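Local coordinates for protein polyhedrin (Antheraea mylitta cypovirus 4, PDB 5A9C) that forms the crystalline lattice of polyhedra, the occlusion bodies of this insect virus, which probably embed and protect its particles outside the host, at residues A[96-101]-A[145-150]; A[48-53]-A[181-186]; A[125-130]-A[204-209]. All coordinates share one frame; numbering follows the deposited sequence.

Contact 1 (A[96-101]-A[145-150])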
loop_
_atom_site.group_PDB
_atom_site.type_symbol
_atom_site.label_atom_id
_atom_site.label_comp_id
_atom_site.label_asym_id
_atom_site.label_seq_id
_atom_site.Cartn_x
_atom_site.Cartn_y
_atom_site.Cartn_z
ATOM N N ARG A 96 -0.808 -19.079 1.977
ATOM C CA ARG A 96 -2.163 -19.256 2.493
ATOM C C ARG A 96 -3.202 -18.336 1.859
ATOM O O ARG A 96 -2.874 -17.304 1.270
ATOM C CB ARG A 96 -2.172 -19.050 4.009
ATOM C CG ARG A 96 -1.910 -17.615 4.420
ATOM C CD ARG A 96 -1.614 -17.504 5.903
ATOM N NE ARG A 96 -0.312 -18.059 6.244
ATOM C CZ ARG A 96 0.241 -17.972 7.449
ATOM N NH1 ARG A 96 -0.399 -17.350 8.430
ATOM N NH2 ARG A 96 1.436 -18.504 7.674
ATOM N N VAL A 97 -4.462 -18.732 2.002
ATOM C CA VAL A 97 -5.597 -17.978 1.503
ATOM C C VAL A 97 -6.726 -18.139 2.508
ATOM O O VAL A 97 -6.827 -19.167 3.178
ATOM C CB VAL A 97 -6.088 -18.529 0.136
ATOM C CG1 VAL A 97 -7.299 -17.745 -0.364
ATOM C CG2 VAL A 97 -4.974 -18.498 -0.895
ATOM N N GLU A 98 -7.568 -17.126 2.631
ATOM C CA GLU A 98 -8.817 -17.307 3.354
ATOM C C GLU A 98 -9.887 -16.361 2.834
ATOM O O GLU A 98 -9.587 -15.269 2.352
ATOM C CB GLU A 98 -8.623 -17.170 4.871
ATOM C CG GLU A 98 -8.522 -15.752 5.393
ATOM C CD GLU A 98 -8.326 -15.709 6.900
ATOM O OE1 GLU A 98 -8.168 -16.786 7.508
ATOM O OE2 GLU A 98 -8.331 -14.601 7.475
ATOM N N ALA A 99 -11.133 -16.813 2.897
ATOM C CA ALA A 99 -12.272 -15.984 2.537
ATOM C C ALA A 99 -12.845 -15.379 3.811
ATOM O O ALA A 99 -13.397 -16.087 4.651
ATOM C CB ALA A 99 -13.323 -16.803 1.819
ATOM N N THR A 100 -12.691 -14.071 3.955
ATOM C CA THR A 100 -13.172 -13.365 5.134
ATOM C C THR A 100 -14.535 -12.750 4.832
ATOM O O THR A 100 -15.058 -12.900 3.723
ATOM C CB THR A 100 -12.168 -12.279 5.569
ATOM O OG1 THR A 100 -11.583 -11.677 4.407
ATOM C CG2 THR A 100 -11.050 -12.892 6.410
ATOM N N ASN A 101 -15.123 -12.074 5.812
ATOM C CA ASN A 101 -16.414 -11.430 5.593
ATOM C C ASN A 101 -16.245 -10.072 4.920
ATOM O O ASN A 101 -15.137 -9.699 4.537
ATOM C CB ASN A 101 -17.231 -11.330 6.891
ATOM C CG ASN A 101 -16.692 -10.287 7.859
ATOM O OD1 ASN A 101 -15.755 -9.545 7.551
ATOM N ND2 ASN A 101 -17.300 -10.217 9.035
ATOM N N THR A 145 -14.800 -11.629 1.196
ATOM C CA THR A 145 -13.592 -10.981 0.700
ATOM C C THR A 145 -12.467 -12.004 0.650
ATOM O O THR A 145 -12.595 -13.093 1.202
ATOM C CB THR A 145 -13.177 -9.769 1.561
ATOM O OG1 THR A 145 -13.229 -10.121 2.948
ATOM C CG2 THR A 145 -14.103 -8.585 1.301
ATOM N N VAL A 146 -11.373 -11.658 -0.019
ATOM C CA VAL A 146 -10.271 -12.595 -0.196
ATOM C C VAL A 146 -8.945 -12.045 0.325
ATOM O O VAL A 146 -8.578 -10.904 0.049
ATOM C CB VAL A 146 -10.105 -12.990 -1.677
ATOM C CG1 VAL A 146 -8.891 -13.887 -1.851
ATOM C CG2 VAL A 146 -11.370 -13.672 -2.194
ATOM N N LYS A 147 -8.231 -12.872 1.082
ATOM C CA LYS A 147 -6.914 -12.523 1.597
ATOM C C LYS A 147 -5.902 -13.552 1.125
ATOM O O LYS A 147 -6.156 -14.754 1.201
ATOM C CB LYS A 147 -6.928 -12.487 3.126
ATOM C CG LYS A 147 -7.703 -11.329 3.718
ATOM C CD LYS A 147 -7.963 -11.542 5.203
ATOM C CE LYS A 147 -6.679 -11.801 5.978
ATOM N NZ LYS A 147 -6.974 -12.173 7.393
ATOM N N VAL A 148 -4.765 -13.082 0.624
ATOM C CA VAL A 148 -3.704 -13.986 0.190
ATOM C C VAL A 148 -2.360 -13.562 0.769
ATOM O O VAL A 148 -2.045 -12.373 0.827
ATOM C CB VAL A 148 -3.589 -14.043 -1.346
ATOM C CG1 VAL A 148 -2.506 -15.034 -1.766
ATOM C CG2 VAL A 148 -4.928 -14.418 -1.968
ATOM N N LEU A 149 -1.580 -14.544 1.206
ATOM C CA LEU A 149 -0.211 -14.308 1.646
ATOM C C LEU A 149 0.752 -15.245 0.927
ATOM O O LEU A 149 0.556 -16.459 0.910
ATOM C CB LEU A 149 -0.078 -14.512 3.154
ATOM C CG LEU A 149 1.364 -14.504 3.673
ATOM C CD1 LEU A 149 2.005 -13.142 3.470
ATOM C CD2 LEU A 149 1.420 -14.904 5.137
ATOM N N ALA A 150 1.793 -14.675 0.337
ATOM C CA ALA A 150 2.846 -15.471 -0.283
ATOM C C ALA A 150 4.201 -14.846 0.021
ATOM O O ALA A 150 4.383 -13.639 -0.129
ATOM C CB ALA A 150 2.625 -15.579 -1.781
#

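Contact 2 (A[48-53]-A[181-186])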
loop_
_atom_site.group_PDB
_atom_site.type_symbol
_atom_site.label_atom_id
_atom_site.label_comp_id
_atom_site.label_asym_id
_atom_site.label_seq_id
_atom_site.Cartn_x
_atom_site.Cartn_y
_atom_site.Cartn_z
ATOM N N SER A 48 -21.685 -15.274 -15.395
ATOM C CA SER A 48 -21.761 -14.885 -16.797
ATOM C C SER A 48 -20.844 -15.736 -17.670
ATOM O O SER A 48 -21.025 -15.814 -18.885
ATOM C CB SER A 48 -21.384 -13.412 -16.951
ATOM O OG SER A 48 -20.066 -13.182 -16.475
ATOM N N GLY A 49 -19.858 -16.370 -17.046
ATOM C CA GLY A 49 -18.848 -17.113 -17.778
ATOM C C GLY A 49 -17.589 -16.284 -17.945
ATOM O O GLY A 49 -16.550 -16.786 -18.376
ATOM N N ARG A 50 -17.689 -15.005 -17.597
ATOM C CA ARG A 50 -16.549 -14.100 -17.648
ATOM C C ARG A 50 -15.670 -14.290 -16.417
ATOM O O ARG A 50 -16.112 -14.832 -15.407
ATOM C CB ARG A 50 -17.022 -12.647 -17.719
ATOM C CG ARG A 50 -17.981 -12.362 -18.861
ATOM C CD ARG A 50 -18.313 -10.881 -18.942
ATOM N NE ARG A 50 -18.146 -10.378 -20.301
ATOM C CZ ARG A 50 -17.038 -9.799 -20.751
ATOM N NH1 ARG A 50 -15.994 -9.641 -19.947
ATOM N NH2 ARG A 50 -16.974 -9.376 -22.007
ATOM N N TYR A 51 -14.422 -13.843 -16.520
ATOM C CA TYR A 51 -13.469 -13.902 -15.418
ATOM C C TYR A 51 -12.796 -12.549 -15.243
ATOM O O TYR A 51 -12.694 -11.767 -16.190
ATOM C CB TYR A 51 -12.380 -14.944 -15.692
ATOM C CG TYR A 51 -12.795 -16.390 -15.509
ATOM C CD1 TYR A 51 -13.618 -17.022 -16.434
ATOM C CD2 TYR A 51 -12.340 -17.129 -14.421
ATOM C CE1 TYR A 51 -13.988 -18.347 -16.273
ATOM C CE2 TYR A 51 -12.703 -18.458 -14.255
ATOM C CZ TYR A 51 -13.529 -19.060 -15.181
ATOM O OH TYR A 51 -13.894 -20.377 -15.017
ATOM N N LYS A 52 -12.335 -12.276 -14.030
ATOM C CA LYS A 52 -11.474 -11.126 -13.790
ATOM C C LYS A 52 -10.247 -11.575 -13.012
ATOM O O LYS A 52 -10.361 -12.285 -12.013
ATOM C CB LYS A 52 -12.209 -10.014 -13.042
ATOM C CG LYS A 52 -11.371 -8.752 -12.881
ATOM C CD LYS A 52 -12.225 -7.509 -12.680
ATOM C CE LYS A 52 -12.951 -7.521 -11.347
ATOM N NZ LYS A 52 -13.784 -6.291 -11.170
ATOM N N ALA A 53 -9.074 -11.167 -13.478
ATOM C CA ALA A 53 -7.830 -11.604 -12.864
ATOM C C ALA A 53 -7.123 -10.465 -12.141
ATOM O O ALA A 53 -6.991 -9.363 -12.673
ATOM C CB ALA A 53 -6.910 -12.219 -13.915
ATOM N N GLU A 181 -9.613 -8.291 -17.464
ATOM C CA GLU A 181 -10.942 -8.831 -17.716
ATOM C C GLU A 181 -10.909 -9.799 -18.893
ATOM O O GLU A 181 -10.332 -9.500 -19.936
ATOM C CB GLU A 181 -11.933 -7.697 -17.993
ATOM C CG GLU A 181 -12.136 -6.752 -16.815
ATOM C CD GLU A 181 -13.069 -5.602 -17.145
ATOM O OE1 GLU A 181 -13.181 -5.248 -18.337
ATOM O OE2 GLU A 181 -13.691 -5.052 -16.211
ATOM N N PHE A 182 -11.524 -10.963 -18.712
ATOM C CA PHE A 182 -11.605 -11.967 -19.764
ATOM C C PHE A 182 -13.060 -12.235 -20.124
ATOM O O PHE A 182 -13.920 -12.310 -19.245
ATOM C CB PHE A 182 -10.944 -13.271 -19.314
ATOM C CG PHE A 182 -9.494 -13.124 -18.947
ATOM C CD1 PHE A 182 -9.122 -12.822 -17.647
ATOM C CD2 PHE A 182 -8.504 -13.299 -19.899
ATOM C CE1 PHE A 182 -7.789 -12.693 -17.305
ATOM C CE2 PHE A 182 -7.171 -13.168 -19.564
ATOM C CZ PHE A 182 -6.812 -12.868 -18.265
ATOM N N ASN A 183 -13.332 -12.386 -21.417
ATOM C CA ASN A 183 -14.687 -12.671 -21.882
ATOM C C ASN A 183 -15.097 -14.119 -21.631
ATOM O O ASN A 183 -16.247 -14.397 -21.301
ATOM C CB ASN A 183 -14.828 -12.340 -23.372
ATOM C CG ASN A 183 -14.603 -10.869 -23.668
ATOM O OD1 ASN A 183 -14.863 -10.009 -22.827
ATOM N ND2 ASN A 183 -14.115 -10.575 -24.867
ATOM N N THR A 184 -14.148 -15.039 -21.787
ATOM C CA THR A 184 -14.436 -16.467 -21.686
ATOM C C THR A 184 -13.296 -17.186 -20.982
ATOM O O THR A 184 -12.207 -16.635 -20.846
ATOM C CB THR A 184 -14.606 -17.100 -23.079
ATOM O OG1 THR A 184 -13.353 -17.068 -23.775
ATOM C CG2 THR A 184 -15.651 -16.346 -23.890
ATOM N N GLU A 185 -13.532 -18.421 -20.545
ATOM C CA GLU A 185 -12.462 -19.183 -19.904
ATOM C C GLU A 185 -11.314 -19.464 -20.870
ATOM O O GLU A 185 -10.159 -19.516 -20.464
ATOM C CB GLU A 185 -12.962 -20.501 -19.303
ATOM C CG GLU A 185 -11.975 -21.063 -18.279
ATOM C CD GLU A 185 -12.258 -22.494 -17.854
ATOM O OE1 GLU A 185 -13.079 -23.180 -18.499
ATOM O OE2 GLU A 185 -11.644 -22.933 -16.859
ATOM N N SER A 186 -11.633 -19.660 -22.146
ATOM C CA SER A 186 -10.597 -19.933 -23.135
ATOM C C SER A 186 -9.545 -18.826 -23.127
ATOM O O SER A 186 -8.353 -19.092 -23.260
ATOM C CB SER A 186 -11.199 -20.112 -24.534
ATOM O OG SER A 186 -11.890 -18.948 -24.949
HETATM O O HOH W 1 -16.505 -18.946 -19.801
HETATM O O HOH W 2 -14.844 -4.898 -13.321
#

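Contact 3 (A[125-130]-A[204-209])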
loop_
_atom_site.group_PDB
_atom_site.type_symbol
_atom_site.label_atom_id
_atom_site.label_comp_id
_atom_site.label_asym_id
_atom_site.label_seq_id
_atom_site.Cartn_x
_atom_site.Cartn_y
_atom_site.Cartn_z
ATOM N N GLN A 125 -4.034 -28.317 0.666
ATOM C CA GLN A 125 -5.197 -27.730 0.008
ATOM C C GLN A 125 -4.747 -27.037 -1.271
ATOM O O GLN A 125 -5.520 -26.886 -2.212
ATOM C CB GLN A 125 -5.912 -26.744 0.929
ATOM C CG GLN A 125 -6.616 -27.396 2.107
ATOM C CD GLN A 125 -7.417 -26.404 2.926
ATOM O OE1 GLN A 125 -6.913 -25.833 3.894
ATOM N NE2 GLN A 125 -8.671 -26.195 2.542
ATOM N N LEU A 126 -3.482 -26.628 -1.295
ATOM C CA LEU A 126 -2.880 -26.055 -2.491
ATOM C C LEU A 126 -2.394 -27.171 -3.414
ATOM O O LEU A 126 -1.522 -27.957 -3.044
ATOM C CB LEU A 126 -1.716 -25.138 -2.112
ATOM C CG LEU A 126 -1.968 -24.130 -0.984
ATOM C CD1 LEU A 126 -0.731 -23.270 -0.749
ATOM C CD2 LEU A 126 -3.175 -23.255 -1.283
ATOM N N ARG A 127 -2.963 -27.240 -4.616
ATOM C CA ARG A 127 -2.662 -28.328 -5.545
ATOM C C ARG A 127 -1.368 -28.079 -6.313
ATOM O O ARG A 127 -1.130 -26.974 -6.796
ATOM C CB ARG A 127 -3.815 -28.516 -6.537
ATOM C CG ARG A 127 -5.180 -28.704 -5.890
ATOM C CD ARG A 127 -6.278 -28.814 -6.946
ATOM N NE ARG A 127 -6.013 -29.880 -7.910
ATOM C CZ ARG A 127 -6.776 -30.147 -8.965
ATOM N NH1 ARG A 127 -7.864 -29.426 -9.204
ATOM N NH2 ARG A 127 -6.451 -31.139 -9.786
ATOM N N LYS A 128 -0.542 -29.114 -6.431
ATOM C CA LYS A 128 0.721 -29.011 -7.158
ATOM C C LYS A 128 0.499 -28.919 -8.664
ATOM O O LYS A 128 -0.145 -29.780 -9.257
ATOM C CB LYS A 128 1.622 -30.213 -6.856
ATOM C CG LYS A 128 2.067 -30.337 -5.409
ATOM C CD LYS A 128 2.998 -31.529 -5.241
ATOM C CE LYS A 128 3.319 -31.796 -3.779
ATOM N NZ LYS A 128 4.211 -32.980 -3.624
ATOM N N ALA A 129 1.044 -27.874 -9.277
ATOM C CA ALA A 129 0.942 -27.689 -10.721
ATOM C C ALA A 129 2.332 -27.616 -11.348
ATOM O O ALA A 129 2.505 -27.080 -12.443
ATOM C CB ALA A 129 0.142 -26.433 -11.040
ATOM N N GLY A 130 3.317 -28.168 -10.645
ATOM C CA GLY A 130 4.702 -28.119 -11.076
ATOM C C GLY A 130 5.588 -27.775 -9.897
ATOM O O GLY A 130 5.088 -27.439 -8.825
ATOM N N GLY A 204 -11.533 -29.048 -13.595
ATOM C CA GLY A 204 -10.635 -29.364 -12.499
ATOM C C GLY A 204 -9.249 -29.783 -12.946
ATOM O O GLY A 204 -8.425 -30.194 -12.131
ATOM N N LEU A 205 -8.984 -29.681 -14.243
ATOM C CA LEU A 205 -7.689 -30.083 -14.778
ATOM C C LEU A 205 -6.666 -28.961 -14.674
ATOM O O LEU A 205 -6.989 -27.789 -14.861
ATOM C CB LEU A 205 -7.817 -30.535 -16.235
ATOM C CG LEU A 205 -8.612 -31.821 -16.469
ATOM C CD1 LEU A 205 -8.740 -32.127 -17.956
ATOM C CD2 LEU A 205 -7.963 -32.982 -15.732
ATOM N N ILE A 206 -5.429 -29.330 -14.371
ATOM C CA ILE A 206 -4.329 -28.378 -14.386
ATOM C C ILE A 206 -3.883 -28.182 -15.830
ATOM O O ILE A 206 -3.279 -29.074 -16.430
ATOM C CB ILE A 206 -3.155 -28.870 -13.524
ATOM C CG1 ILE A 206 -3.616 -29.067 -12.076
ATOM C CG2 ILE A 206 -1.990 -27.893 -13.600
ATOM C CD1 ILE A 206 -2.577 -29.698 -11.182
ATOM N N VAL A 207 -4.190 -27.014 -16.386
ATOM C CA VAL A 207 -4.002 -26.771 -17.813
ATOM C C VAL A 207 -2.912 -25.747 -18.120
ATOM O O VAL A 207 -2.663 -25.428 -19.282
ATOM C CB VAL A 207 -5.319 -26.334 -18.481
ATOM C CG1 VAL A 207 -6.338 -27.467 -18.425
ATOM C CG2 VAL A 207 -5.867 -25.086 -17.807
ATOM N N ALA A 208 -2.271 -25.233 -17.076
ATOM C CA ALA A 208 -1.141 -24.329 -17.245
ATOM C C ALA A 208 -0.158 -24.494 -16.094
ATOM O O ALA A 208 -0.541 -24.871 -14.986
ATOM C CB ALA A 208 -1.616 -22.882 -17.350
ATOM N N SER A 209 1.112 -24.217 -16.362
ATOM C CA SER A 209 2.154 -24.420 -15.368
ATOM C C SER A 209 3.327 -23.489 -15.629
ATOM O O SER A 209 3.513 -23.013 -16.747
ATOM C CB SER A 209 2.629 -25.876 -15.397
ATOM O OG SER A 209 3.711 -26.085 -14.507
#

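Contact 1 (A[96-101]-A[145-150])
Arg96 faces Leu149 as a hydrogen-bonded antiparallel pair, with Leu149 N reaching Arg96 O at 3.0 Å, and the two side chains run side by side in the same direction. The arginine CG sits between its backbone N and carbonyl carbon (chi1 69°) and rests against Leu149 CB. Farther out, Leu149 CD2 lies over one face of the guanidinium, toward the rim, 3.8 Å from Arg96 NE. That NE is held by the carbonyl of Arg94, and Trp116 adds a cation-pi contact.

Val97 turns to the other face together with Val148, their CG2 atoms 4.2 Å apart, and both valines touch Phe86 of strand 81-87. In this non-hydrogen-bonded pair the backbones also meet through a CA-H...O contact from Val97 to Lys147 O.

Glu98 returns to the face of Arg96 and lies alongside Lys147. The glutamate is extended beyond CG, whereas the lysine bends at chi3 (55°). Lys147 NZ meets Glu98 OE2 at 2.8 Å on its anti side, 33° out of the carboxylate plane. This salt bridge is buried but satisfied: NZ also bonds Ala115 O, while Asn106 ND2 donates to OE2 and Gly117 N to OE1.

Ala99, beside Val146, brings its CA to 3.2 Å from Thr145 O. The last rung is the backbone pair Thr100-Thr145, and beside it the hydroxyls form a relay: Thr100 OG1 donates to Thr145 OG1 at 2.7 Å, and Thr145 OG1 to the Asn101 carbonyl. Thr100 CG2 meets Lys147 CD at 3.6 Å, the side chains crossing at about a right angle.

This is a regular antiparallel ladder between outer strand 96-100 and central strand 145-151 of a three-stranded sheet, whose valine face packs on the larger sheet as in a beta sandwich.

Contact 2 (A[48-53]-A[181-186])
Arg50 and Asn183 lie side by side and point the same way, with Asn183 CA over one guanidinium face. Both carry CG anti to their carbonyl carbon. Arg50 NH2 approaches Asn183 OD1, but the modelled separation is too short for that bond to be more than doubtful; the two planar groups are turned 73° against each other.

Next along, Tyr51 and Phe182 form a hydrogen-bonded pair, Phe182 N to Tyr51 O at 2.9 Å. On one face, Tyr51 CB lies 4.2 Å from Phe182 CB. CG of Phe182 is beside its backbone N (chi1 -59°), and the ring meets Ala53 CB in plane at its edge, 3.5 Å from CE1. Tyr191 of helix 185-195 stacks edge-to-face with this ring.

The Tyr51 and Glu185 side chains cross obliquely, Tyr51 OH 3.8 Å from Glu185 CG, with ring and carboxylate planes only 6° apart; Tyr51 OH bonds Gln202 and Glu185 OE2 bonds Tyr199. A water accepts from Glu185 N and donates to Gly49 O. Another links Glu181 OE2 to Lys52 NZ, which also bonds the carbonyls of Leu72 and Glu70.

The contact pairs strand 51-58 with 176-182, the outermost strand of the six-stranded antiparallel sheet, just before Thr184, at the N-cap position, opens helix 185-195.

Contact 3 (A[125-130]-A[204-209])
The guanidinium of Arg127 has Ile206 CG1 over one face and the carbonyl oxygen of Gly204 at its edge. This joins the outer strand 127-128 of the six-stranded antiparallel sheet to the small beta hairpin of strand 199-200 and the weakly bonded strand 206-208, through side chains and not through a backbone ladder.

The arginine holds Gly204 O end-on with two nitrogens, NH1 at 3.1 Å and NH2 at 3.2 Å from that one atom. NH2 approaches nearly in line with the C=O bond; NH1 comes in at a more bent angle, 25° from the carbonyl plane. Gly204 itself has a positive phi of 91°, at the bend of the hairpin, and a single carbonyl there gathers both donors. The side chains of Arg127 and Ile206 slide past each other in opposite directions, Arg127 NH2 4.2 Å from Ile206 CG1.

Ile206 bridges the rest of the contact with its two branches. CG1 lies beside the backbone N (chi1 -59°); CD1, at its end, comes to 3.1 Å from Lys128 O, a tight fit against that carbonyl. The other branch, CG2, packs on Ala129 CB at 3.6 Å, so the isoleucine touches three consecutive residues of 127-129. Ala129 is buried here and also touches Ala198, close to the hairpin's first strand. On the far side of the hairpin, Val207 and Ala208 turn to helix 185-195, leaving Ile206 and Ser209 directed at 125-130.

At the end of the contact, Ser209 OG lies anti to its backbone N and donates to Ala129 O at 2.6 Å, nearly in line with the carbonyl, while the same oxygen OG is also hydrogen-bonded to Asp211 N.

Along the chain the segments come in the order 48-53, 96-101, 125-130, 145-150, 181-186 and 204-209. Contact 1 is nested inside the loop closed by contact 2, whereas contact 3 alternates with both. Centres lie about 21 Å apart for contacts 1 and 2, and about 19 Å for the other pairs; none touches another. Helix 185-195 starts in contact 2 and packs on the hairpin of contact 3. The contacts join parts of the chain far apart in sequence, at two edges of the six-stranded sheet (2 and 3) and within the three-stranded sheet packed on it (1). The chain is an engineered, domain-deleted polyhedrin; the lattice-building role is inferred for the whole protein.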